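Local atomic coordinates of taurine dioxygenase (Burkholderia xenovorans, PDB entry 5KEU), a protein that probably acts as an iron(II)- and 2-oxoglutarate-dependent dioxygenase of the TauD/TfdA type. Residues T120-D125 against Q151-A156; L130-A135 against D296-P301; L218-S223 against L242-A247. All coordinates share one frame; numbering follows the deposited sequence. Where two conformers were deposited one is given.

Interaction 1 holds two ligands of the metal site, His123 and Asp125, which bind the magnesium ion found there; the other two lie near it, with the side chains of Pro132 (interaction 2) and Pro222 (interaction 3) about 11 Å and 10 Å from the magnesium. The centre of interaction 1 is about 8 Å from that of interaction 3 and about 15 Å from that of interaction 2; the centres of 2 and 3 are about 17 Å apart. Thr153 OG1 probably donates a hydrogen bond to Ala247 O (2.8 Å), tying interaction 1 to the helix of interaction 3. Asp125 O touches Pro132 CB at 3.6 Å, and Tyr219 OH comes within 3.3 Å of Pro132 CG.

Interaction 1: T120-D125 against Q151-A156; sequences TGWHTD and QWTNLA. With MG (magnesium ion), chain C; FMT (formic acid), chain T; FMT (formic acid), chain M.
Trp122 presents the outer edge of its six-membered ring to the backbone at Trp152 C and Thr153 N, with the Thr153 methyl beside it. Trp122 CZ3 lies 3.5 Å from Thr153 N, which sits near the ring plane, and 3.7 Å from Thr153 CG2. Gln151 CB comes in obliquely, 3.7 Å from Trp122 CH2. With CG anti to its own carbonyl carbon (chi1 -76°), the indole reaches across strand 271-274, which lies between strands 122-123 and 150-154 in their antiparallel sheet; Leu274 of that middle strand also touches both Trp122 and Gln151. Farther along, Leu155 CD1 slides past Thr124 OG1, a hydroxyl already hydrogen-bonded to Thr271 O.

Next to this packing, the 120-125 segment carries the HxD part of the two-histidine, one-carboxylate metal site that marks iron(II)/2-oxoglutarate dioxygenases. In this crystal magnesium occupies it, held by His123 NE2 at 1.9 Å and Asp125 OD1 at 2.2 Å. His273, the backbone O of Asn323 and two waters bring the ligands to six. A second shell orients the first: His123 ND1 donates to Gly121 O at 2.9 Å, with an N-H...O angle of 161° and the acceptor close to the imidazole plane. That bond restrains rotation of the ring and directs NE2 to the metal. At the other end of the contact, Gln151 NE2 donates a nearly straight bond (169°) to O1 of a formic acid molecule, probably left from crystallisation.

The chemistry is therefore divided: carbon contacts and van der Waals packing join the two segments, while of the two only 120-125 supplies metal ligands, and the bond from His123 to Gly121 also lies within it.

Interaction 2: L130-A135 against D296-P301; sequences LNPPWA and DVPVGP
Pro132 and Asp296 turn their carbonyl oxygens toward one water, which bridges the two segments by donating a hydrogen bond to each: 2.6 Å to Pro132 O and 2.8 Å to Asp296 O. Pro132 O and Asp296 O stand 4.3 Å apart, too far for direct contact, and the water spans the gap with its two hydrogens. The setting is the rim of the cupin-type beta fold of this family. The 130-135 segment leads into strand 135-140, whereas 296-301 follows strand 287-293; these strands are antiparallel neighbours in the main sheet, and the contact continues their association into the loops beyond it. Trp134 and Ala135 both make backbone hydrogen bonds with Leu293, showing where the sheet takes over.

Beside the water the contact is apolar. Pro132 and Pro298 point at each other tip to tip, their CD atoms 3.9 Å apart, and His204 of strand 200-209 touches both rings. Leu130 crosses Val297 at an angle. Its CG is anti to the backbone N (chi1 178°), which sends the branch to Val297, Leu130 CD1 ending 3.9 Å from Val297 CG1; the other methyl, Val297 CG2, faces Leu130 CG. Asn131 CB lies 3.7 Å from Asp296 O, and its side-chain ND2 makes a weak hydrogen bond to Gly295 O, just ahead of the second segment. The closest CA pair is that of Asn131 and Val297, 4.6 Å apart.

Where a polar atom faces the proline, compensation is lacking: Leu130 O is buried by the contact without a hydrogen-bonding partner in the model, and what it meets is the CD methylene of Pro298, 3.3 Å away.

Interaction 3: L218-S223 against L242-A247; sequences LYVSPS and LLWEHA
Trp244 is gripped by Pro222 and Val220, the tight part of this contact. With CG anti to its carbonyl carbon (chi1 -74°), the indole is brought beside the loop. Pro222 lies over one face of it: Pro222 CB stands 3.9 Å from the centroid of the five-membered ring of Trp244, only 8° off the normal, a CH-pi contact. From the rim, Trp244 NE1 donates to Val220 O at 2.8 Å, in a bent bond (137°) whose acceptor is tilted out of the ring plane. Face and N-H are thus both engaged, which restrains the ring's rotation.

The arrangement packs the last turns of helix 233-247 against the loop that follows strand 216-218. An inverse gamma turn centred on Tyr219, with a weak bond from Val220 N to Leu218 O, turns the side chains of Leu218 and Val220 to the helix.

Toward Leu218 the packing is looser. Val220 CG2 still reaches Ala247 CB at 4.0 Å, but Leu218 CD2 approaches Leu243 CD2 no closer than 4.3 Å. Partly exposed His246, its NE2 hydrogen-bonded to Ala158 O, is met by Leu218 CD2 only at the ring edge, 4.1 Å from His246 CD2.

Interaction 1: T120-D125 against Q151-A156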
loop_
_atom_site.group_PDB
_atom_site.type_symbol
_atom_site.label_atom_id
_atom_site.label_comp_id
_atom_site.label_asym_id
_atom_site.label_seq_id
_atom_site.Cartn_x
_atom_site.Cartn_y
_atom_site.Cartn_z
ATOM N N THR B 120 -2.728 -6.013 -10.398
ATOM C CA THR B 120 -3.129 -5.193 -11.534
ATOM C C THR B 120 -2.506 -3.810 -11.439
ATOM O O THR B 120 -2.582 -3.141 -10.399
ATOM C CB THR B 120 -4.654 -5.093 -11.591
ATOM O OG1 THR B 120 -5.194 -6.403 -11.788
ATOM C CG2 THR B 120 -5.087 -4.193 -12.720
ATOM N N GLY B 121 -1.868 -3.379 -12.528
ATOM C CA GLY B 121 -1.251 -2.080 -12.577
ATOM C C GLY B 121 0.185 -2.042 -12.103
ATOM O O GLY B 121 0.894 -1.075 -12.405
ATOM N N TRP B 122 0.641 -3.068 -11.381
ATOM C CA TRP B 122 2.044 -3.129 -10.972
ATOM C C TRP B 122 2.923 -3.426 -12.170
ATOM O O TRP B 122 2.629 -4.343 -12.943
ATOM C CB TRP B 122 2.246 -4.207 -9.913
ATOM C CG TRP B 122 1.768 -3.807 -8.559
ATOM C CD1 TRP B 122 0.528 -4.049 -8.001
ATOM C CD2 TRP B 122 2.520 -3.089 -7.577
ATOM N NE1 TRP B 122 0.483 -3.525 -6.724
ATOM C CE2 TRP B 122 1.689 -2.932 -6.442
ATOM C CE3 TRP B 122 3.813 -2.548 -7.551
ATOM C CZ2 TRP B 122 2.122 -2.283 -5.290
ATOM C CZ3 TRP B 122 4.250 -1.901 -6.392
ATOM C CH2 TRP B 122 3.399 -1.769 -5.284
ATOM N N HIS B 123 4.015 -2.676 -12.320
ATOM C CA HIS B 123 4.842 -2.877 -13.510
ATOM C C HIS B 123 6.232 -2.297 -13.313
ATOM O O HIS B 123 6.462 -1.415 -12.478
ATOM C CB HIS B 123 4.224 -2.221 -14.751
ATOM C CG HIS B 123 4.144 -0.733 -14.638
ATOM N ND1 HIS B 123 3.258 -0.105 -13.791
ATOM C CD2 HIS B 123 4.870 0.250 -15.226
ATOM C CE1 HIS B 123 3.428 1.205 -13.872
ATOM N NE2 HIS B 123 4.395 1.449 -14.743
ATOM N N THR B 124 7.150 -2.802 -14.126
ATOM C CA THR B 124 8.477 -2.232 -14.295
ATOM C C THR B 124 8.471 -1.565 -15.662
ATOM O O THR B 124 7.957 -2.140 -16.620
ATOM C CB THR B 124 9.539 -3.320 -14.190
ATOM O OG1 THR B 124 9.430 -3.957 -12.890
ATOM C CG2 THR B 124 10.916 -2.737 -14.297
ATOM N N ASP B 125 8.982 -0.345 -15.749
ATOM C CA ASP B 125 8.757 0.434 -16.968
ATOM C C ASP B 125 9.438 -0.173 -18.190
ATOM O O ASP B 125 10.622 -0.506 -18.158
ATOM C CB ASP B 125 9.245 1.857 -16.776
ATOM C CG ASP B 125 8.294 2.677 -15.933
ATOM O OD1 ASP B 125 7.066 2.361 -15.910
ATOM O OD2 ASP B 125 8.786 3.631 -15.305
ATOM N N GLN B 151 3.074 3.729 -5.370
ATOM C CA GLN B 151 3.701 2.679 -4.573
ATOM C C GLN B 151 4.805 1.991 -5.372
ATOM O O GLN B 151 4.725 1.882 -6.597
ATOM C CB GLN B 151 2.705 1.626 -4.124
ATOM C CG GLN B 151 1.500 2.207 -3.372
ATOM C CD GLN B 151 0.753 1.161 -2.582
ATOM O OE1 GLN B 151 1.356 0.381 -1.848
ATOM N NE2 GLN B 151 -0.576 1.160 -2.699
ATOM N N TRP B 152 5.812 1.487 -4.652
ATOM C CA TRP B 152 6.900 0.711 -5.242
ATOM C C TRP B 152 7.036 -0.591 -4.473
ATOM O O TRP B 152 6.783 -0.631 -3.265
ATOM C CB TRP B 152 8.267 1.448 -5.176
ATOM C CG TRP B 152 8.383 2.591 -6.153
ATOM C CD1 TRP B 152 9.042 2.581 -7.355
ATOM C CD2 TRP B 152 7.827 3.906 -6.008
ATOM N NE1 TRP B 152 8.921 3.814 -7.976
ATOM C CE2 TRP B 152 8.184 4.643 -7.170
ATOM C CE3 TRP B 152 7.070 4.534 -5.019
ATOM C CZ2 TRP B 152 7.808 5.976 -7.359
ATOM C CZ3 TRP B 152 6.693 5.872 -5.215
ATOM C CH2 TRP B 152 7.079 6.575 -6.363
ATOM N N THR B 153 7.497 -1.641 -5.154
ATOM C CA THR B 153 7.817 -2.873 -4.455
ATOM C C THR B 153 9.255 -3.285 -4.768
ATOM O O THR B 153 9.791 -2.988 -5.844
ATOM C CB THR B 153 6.829 -3.984 -4.808
ATOM O OG1 THR B 153 7.084 -5.125 -3.979
ATOM C CG2 THR B 153 6.933 -4.376 -6.304
ATOM N N ASN B 154 9.867 -3.965 -3.808
ATOM C CA ASN B 154 11.277 -4.348 -3.858
ATOM C C ASN B 154 11.370 -5.759 -4.432
ATOM O O ASN B 154 11.085 -6.741 -3.744
ATOM C CB ASN B 154 11.885 -4.264 -2.458
ATOM C CG ASN B 154 13.367 -4.597 -2.440
ATOM O OD1 ASN B 154 13.875 -5.261 -3.335
ATOM N ND2 ASN B 154 14.059 -4.153 -1.400
ATOM N N LEU B 155 11.789 -5.862 -5.691
ATOM C CA LEU B 155 11.842 -7.151 -6.374
ATOM C C LEU B 155 13.131 -7.922 -6.090
ATOM O O LEU B 155 13.188 -9.132 -6.346
ATOM C CB LEU B 155 11.675 -6.944 -7.890
ATOM C CG LEU B 155 10.332 -6.332 -8.315
ATOM C CD1 LEU B 155 10.195 -6.126 -9.832
ATOM C CD2 LEU B 155 9.203 -7.242 -7.847
ATOM N N ALA B 156 14.164 -7.267 -5.566
ATOM C CA ALA B 156 15.301 -8.021 -5.046
ATOM C C ALA B 156 14.894 -8.782 -3.792
ATOM O O ALA B 156 15.154 -9.985 -3.662
ATOM C CB ALA B 156 16.474 -7.079 -4.752
HETATM MG MG MG C . 5.360 3.087 -14.805
HETATM C C FMT T . -5.090 -8.229 -14.491
HETATM O O1 FMT T . -4.527 -7.148 -14.315
HETATM O O2 FMT T . -6.192 -8.368 -15.033
HETATM C C FMT M . -2.823 3.906 -3.846
HETATM O O1 FMT M . -2.251 2.971 -4.430
HETATM O O2 FMT M . -3.740 4.594 -4.323
HETATM O O HOH W 1 6.278 4.802 -15.155
HETATM O O HOH W 2 3.771 4.172 -13.988
#

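Interaction 2: L130-A135 against D296-P301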
loop_
_atom_site.group_PDB
_atom_site.type_symbol
_atom_site.label_atom_id
_atom_site.label_comp_id
_atom_site.label_asym_id
_atom_site.label_seq_id
_atom_site.Cartn_x
_atom_site.Cartn_y
_atom_site.Cartn_z
ATOM N N LEU B 130 13.980 -4.355 -25.344
ATOM C CA LEU B 130 15.196 -5.128 -25.117
ATOM C C LEU B 130 16.012 -4.557 -23.964
ATOM O O LEU B 130 16.587 -5.311 -23.171
ATOM C CB LEU B 130 16.035 -5.162 -26.399
ATOM C CG LEU B 130 17.365 -5.923 -26.250
ATOM C CD1 LEU B 130 17.169 -7.370 -25.802
ATOM C CD2 LEU B 130 18.156 -5.862 -27.570
ATOM N N ASN B 131 16.092 -3.229 -23.863
ATOM C CA ASN B 131 16.878 -2.569 -22.819
ATOM C C ASN B 131 15.977 -1.599 -22.065
ATOM O O ASN B 131 15.930 -0.398 -22.374
ATOM C CB ASN B 131 18.105 -1.862 -23.400
ATOM C CG ASN B 131 17.753 -0.842 -24.450
ATOM O OD1 ASN B 131 16.887 -1.076 -25.290
ATOM N ND2 ASN B 131 18.407 0.321 -24.393
ATOM N N PRO B 132 15.237 -2.084 -21.073
ATOM C CA PRO B 132 14.369 -1.180 -20.318
ATOM C C PRO B 132 15.200 -0.135 -19.602
ATOM O O PRO B 132 16.372 -0.377 -19.260
ATOM C CB PRO B 132 13.652 -2.115 -19.330
ATOM C CG PRO B 132 13.829 -3.535 -19.935
ATOM C CD PRO B 132 15.163 -3.484 -20.614
ATOM N N PRO B 133 14.650 1.063 -19.395
ATOM C CA PRO B 133 15.417 2.121 -18.725
ATOM C C PRO B 133 15.804 1.688 -17.319
ATOM O O PRO B 133 15.055 0.984 -16.643
ATOM C CB PRO B 133 14.449 3.312 -18.707
ATOM C CG PRO B 133 13.074 2.698 -18.865
ATOM C CD PRO B 133 13.300 1.513 -19.780
ATOM N N TRP B 134 17.009 2.074 -16.890
ATOM C CA TRP B 134 17.423 1.603 -15.572
ATOM C C TRP B 134 16.822 2.437 -14.455
ATOM O O TRP B 134 16.692 1.941 -13.326
ATOM C CB TRP B 134 18.958 1.555 -15.464
ATOM C CG TRP B 134 19.651 2.852 -15.207
ATOM C CD1 TRP B 134 20.169 3.709 -16.144
ATOM C CD2 TRP B 134 19.962 3.424 -13.928
ATOM N NE1 TRP B 134 20.762 4.786 -15.524
ATOM C CE2 TRP B 134 20.654 4.633 -14.168
ATOM C CE3 TRP B 134 19.727 3.030 -12.608
ATOM C CZ2 TRP B 134 21.095 5.461 -13.136
ATOM C CZ3 TRP B 134 20.177 3.851 -11.579
ATOM C CH2 TRP B 134 20.851 5.054 -11.853
ATOM N N ALA B 135 16.392 3.664 -14.740
ATOM C CA ALA B 135 15.835 4.499 -13.685
ATOM C C ALA B 135 14.886 5.514 -14.293
ATOM O O ALA B 135 14.970 5.830 -15.484
ATOM C CB ALA B 135 16.942 5.229 -12.907
ATOM N N ASP B 296 20.758 -0.884 -19.775
ATOM C CA ASP B 296 21.504 -1.906 -20.484
ATOM C C ASP B 296 20.615 -3.128 -20.709
ATOM O O ASP B 296 19.478 -3.194 -20.238
ATOM C CB ASP B 296 22.770 -2.255 -19.709
ATOM C CG ASP B 296 22.492 -2.637 -18.263
ATOM O OD1 ASP B 296 23.371 -3.291 -17.661
ATOM O OD2 ASP B 296 21.412 -2.291 -17.726
ATOM N N VAL B 297 21.129 -4.113 -21.430
ATOM C CA VAL B 297 20.334 -5.322 -21.682
ATOM C C VAL B 297 20.385 -6.212 -20.440
ATOM O O VAL B 297 21.486 -6.461 -19.915
ATOM C CB VAL B 297 20.858 -6.056 -22.914
ATOM C CG1 VAL B 297 20.030 -7.320 -23.181
ATOM C CG2 VAL B 297 20.821 -5.113 -24.141
ATOM N N PRO B 298 19.249 -6.710 -19.944
ATOM C CA PRO B 298 19.282 -7.598 -18.774
ATOM C C PRO B 298 20.020 -8.896 -19.048
ATOM O O PRO B 298 20.082 -9.383 -20.180
ATOM C CB PRO B 298 17.798 -7.872 -18.485
ATOM C CG PRO B 298 17.079 -6.663 -19.053
ATOM C CD PRO B 298 17.870 -6.317 -20.297
ATOM N N VAL B 299 20.542 -9.477 -17.971
ATOM C CA VAL B 299 21.222 -10.763 -17.984
ATOM C C VAL B 299 20.664 -11.618 -16.853
ATOM O O VAL B 299 20.461 -11.112 -15.744
ATOM C CB VAL B 299 22.739 -10.568 -17.807
ATOM C CG1 VAL B 299 23.426 -11.852 -17.977
ATOM C CG2 VAL B 299 23.267 -9.510 -18.789
ATOM N N GLY B 300 20.445 -12.900 -17.117
ATOM C CA GLY B 300 19.979 -13.819 -16.101
ATOM C C GLY B 300 21.132 -14.496 -15.385
ATOM O O GLY B 300 22.309 -14.278 -15.712
ATOM N N PRO B 301 20.811 -15.341 -14.400
ATOM C CA PRO B 301 21.870 -16.007 -13.619
ATOM C C PRO B 301 22.794 -16.871 -14.455
ATOM O O PRO B 301 23.931 -17.119 -14.033
ATOM C CB PRO B 301 21.078 -16.853 -12.604
ATOM C CG PRO B 301 19.756 -16.159 -12.489
ATOM C CD PRO B 301 19.465 -15.611 -13.858
HETATM O O HOH W 3 17.806 -2.284 -18.194
#

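Interaction 3: L218-S223 against L242-A247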
loop_
_atom_site.group_PDB
_atom_site.type_symbol
_atom_site.label_atom_id
_atom_site.label_comp_id
_atom_site.label_asym_id
_atom_site.label_seq_id
_atom_site.Cartn_x
_atom_site.Cartn_y
_atom_site.Cartn_z
ATOM N N LEU B 218 13.567 -10.564 -8.873
ATOM C CA LEU B 218 12.432 -11.294 -9.428
ATOM C C LEU B 218 11.765 -10.372 -10.443
ATOM O O LEU B 218 10.909 -9.556 -10.109
ATOM C CB LEU B 218 11.475 -11.728 -8.321
ATOM C CG LEU B 218 10.286 -12.576 -8.776
ATOM C CD1 LEU B 218 10.805 -13.889 -9.398
ATOM C CD2 LEU B 218 9.359 -12.866 -7.587
ATOM N N TYR B 219 12.165 -10.519 -11.709
ATOM C CA TYR B 219 11.897 -9.526 -12.756
ATOM C C TYR B 219 10.536 -9.785 -13.413
ATOM O O TYR B 219 10.450 -10.103 -14.588
ATOM C CB TYR B 219 13.030 -9.575 -13.787
ATOM C CG TYR B 219 13.265 -8.317 -14.599
ATOM C CD1 TYR B 219 13.554 -7.105 -13.983
ATOM C CD2 TYR B 219 13.217 -8.348 -15.997
ATOM C CE1 TYR B 219 13.784 -5.937 -14.745
ATOM C CE2 TYR B 219 13.455 -7.192 -16.767
ATOM C CZ TYR B 219 13.738 -5.999 -16.133
ATOM O OH TYR B 219 13.985 -4.856 -16.879
ATOM N N VAL B 220 9.449 -9.665 -12.640
ATOM C CA VAL B 220 8.163 -10.206 -13.095
ATOM C C VAL B 220 7.155 -9.132 -13.508
ATOM O O VAL B 220 5.977 -9.452 -13.707
ATOM C CB VAL B 220 7.560 -11.165 -12.051
ATOM C CG1 VAL B 220 8.424 -12.400 -11.956
ATOM C CG2 VAL B 220 7.460 -10.511 -10.672
ATOM N N SER B 221 7.588 -7.886 -13.693
ATOM C CA SER B 221 6.818 -6.792 -14.315
ATOM C C SER B 221 5.363 -7.133 -14.666
ATOM O O SER B 221 5.059 -7.465 -15.821
ATOM C CB SER B 221 7.565 -6.339 -15.580
ATOM O OG SER B 221 7.066 -5.088 -16.011
ATOM N N PRO B 222 4.430 -7.072 -13.703
ATOM C CA PRO B 222 3.121 -7.725 -13.918
ATOM C C PRO B 222 2.315 -7.191 -15.105
ATOM O O PRO B 222 1.623 -7.980 -15.762
ATOM C CB PRO B 222 2.391 -7.508 -12.575
ATOM C CG PRO B 222 3.512 -7.461 -11.559
ATOM C CD PRO B 222 4.678 -6.746 -12.287
ATOM N N SER B 223 2.398 -5.903 -15.432
ATOM C CA SER B 223 1.589 -5.409 -16.548
ATOM C C SER B 223 2.063 -5.933 -17.898
ATOM O O SER B 223 1.274 -5.971 -18.851
ATOM C CB SER B 223 1.595 -3.880 -16.595
ATOM O OG SER B 223 0.916 -3.337 -15.487
ATOM N N LEU B 242 1.176 -16.976 -8.906
ATOM C CA LEU B 242 1.917 -17.190 -7.666
ATOM C C LEU B 242 2.989 -16.121 -7.470
ATOM O O LEU B 242 3.099 -15.530 -6.391
ATOM C CB LEU B 242 2.556 -18.581 -7.689
ATOM C CG LEU B 242 3.445 -18.930 -6.494
ATOM C CD1 LEU B 242 2.594 -19.121 -5.217
ATOM C CD2 LEU B 242 4.202 -20.185 -6.812
ATOM N N LEU B 243 3.817 -15.883 -8.504
ATOM C CA LEU B 243 4.910 -14.927 -8.366
ATOM C C LEU B 243 4.410 -13.493 -8.250
ATOM O O LEU B 243 5.028 -12.682 -7.552
ATOM C CB LEU B 243 5.869 -15.052 -9.551
ATOM C CG LEU B 243 6.553 -16.421 -9.666
ATOM C CD1 LEU B 243 7.305 -16.460 -11.002
ATOM C CD2 LEU B 243 7.560 -16.635 -8.510
ATOM N N TRP B 244 3.314 -13.157 -8.940
ATOM C CA TRP B 244 2.796 -11.792 -8.889
ATOM C C TRP B 244 2.175 -11.480 -7.531
ATOM O O TRP B 244 2.337 -10.370 -7.003
ATOM C CB TRP B 244 1.764 -11.587 -10.001
ATOM C CG TRP B 244 2.398 -11.482 -11.388
ATOM C CD1 TRP B 244 3.692 -11.153 -11.695
ATOM C CD2 TRP B 244 1.740 -11.735 -12.623
ATOM N NE1 TRP B 244 3.872 -11.172 -13.081
ATOM C CE2 TRP B 244 2.677 -11.519 -13.662
ATOM C CE3 TRP B 244 0.435 -12.117 -12.957
ATOM C CZ2 TRP B 244 2.346 -11.670 -15.005
ATOM C CZ3 TRP B 244 0.106 -12.260 -14.304
ATOM C CH2 TRP B 244 1.058 -12.032 -15.306
ATOM N N GLU B 245 1.406 -12.421 -6.985
ATOM C CA GLU B 245 0.898 -12.284 -5.622
ATOM C C GLU B 245 2.052 -12.091 -4.645
ATOM O O GLU B 245 2.013 -11.226 -3.763
ATOM C CB GLU B 245 0.056 -13.533 -5.318
ATOM C CG GLU B 245 -0.317 -13.885 -3.902
ATOM C CD GLU B 245 -1.063 -15.240 -3.828
ATOM O OE1 GLU B 245 -0.445 -16.330 -4.077
ATOM O OE2 GLU B 245 -2.288 -15.203 -3.553
ATOM N N HIS B 246 3.108 -12.885 -4.817
ATOM C CA HIS B 246 4.267 -12.790 -3.939
ATOM C C HIS B 246 4.960 -11.434 -4.079
ATOM O O HIS B 246 5.328 -10.803 -3.084
ATOM C CB HIS B 246 5.236 -13.935 -4.269
ATOM C CG HIS B 246 6.519 -13.875 -3.495
ATOM N ND1 HIS B 246 6.593 -14.189 -2.154
ATOM C CD2 HIS B 246 7.765 -13.496 -3.864
ATOM C CE1 HIS B 246 7.839 -14.027 -1.735
ATOM N NE2 HIS B 246 8.568 -13.597 -2.750
ATOM N N ALA B 247 5.150 -10.965 -5.308
ATOM C CA ALA B 247 5.948 -9.764 -5.516
ATOM C C ALA B 247 5.268 -8.514 -4.981
ATOM O O ALA B 247 5.929 -7.480 -4.858
ATOM C CB ALA B 247 6.253 -9.566 -7.010
#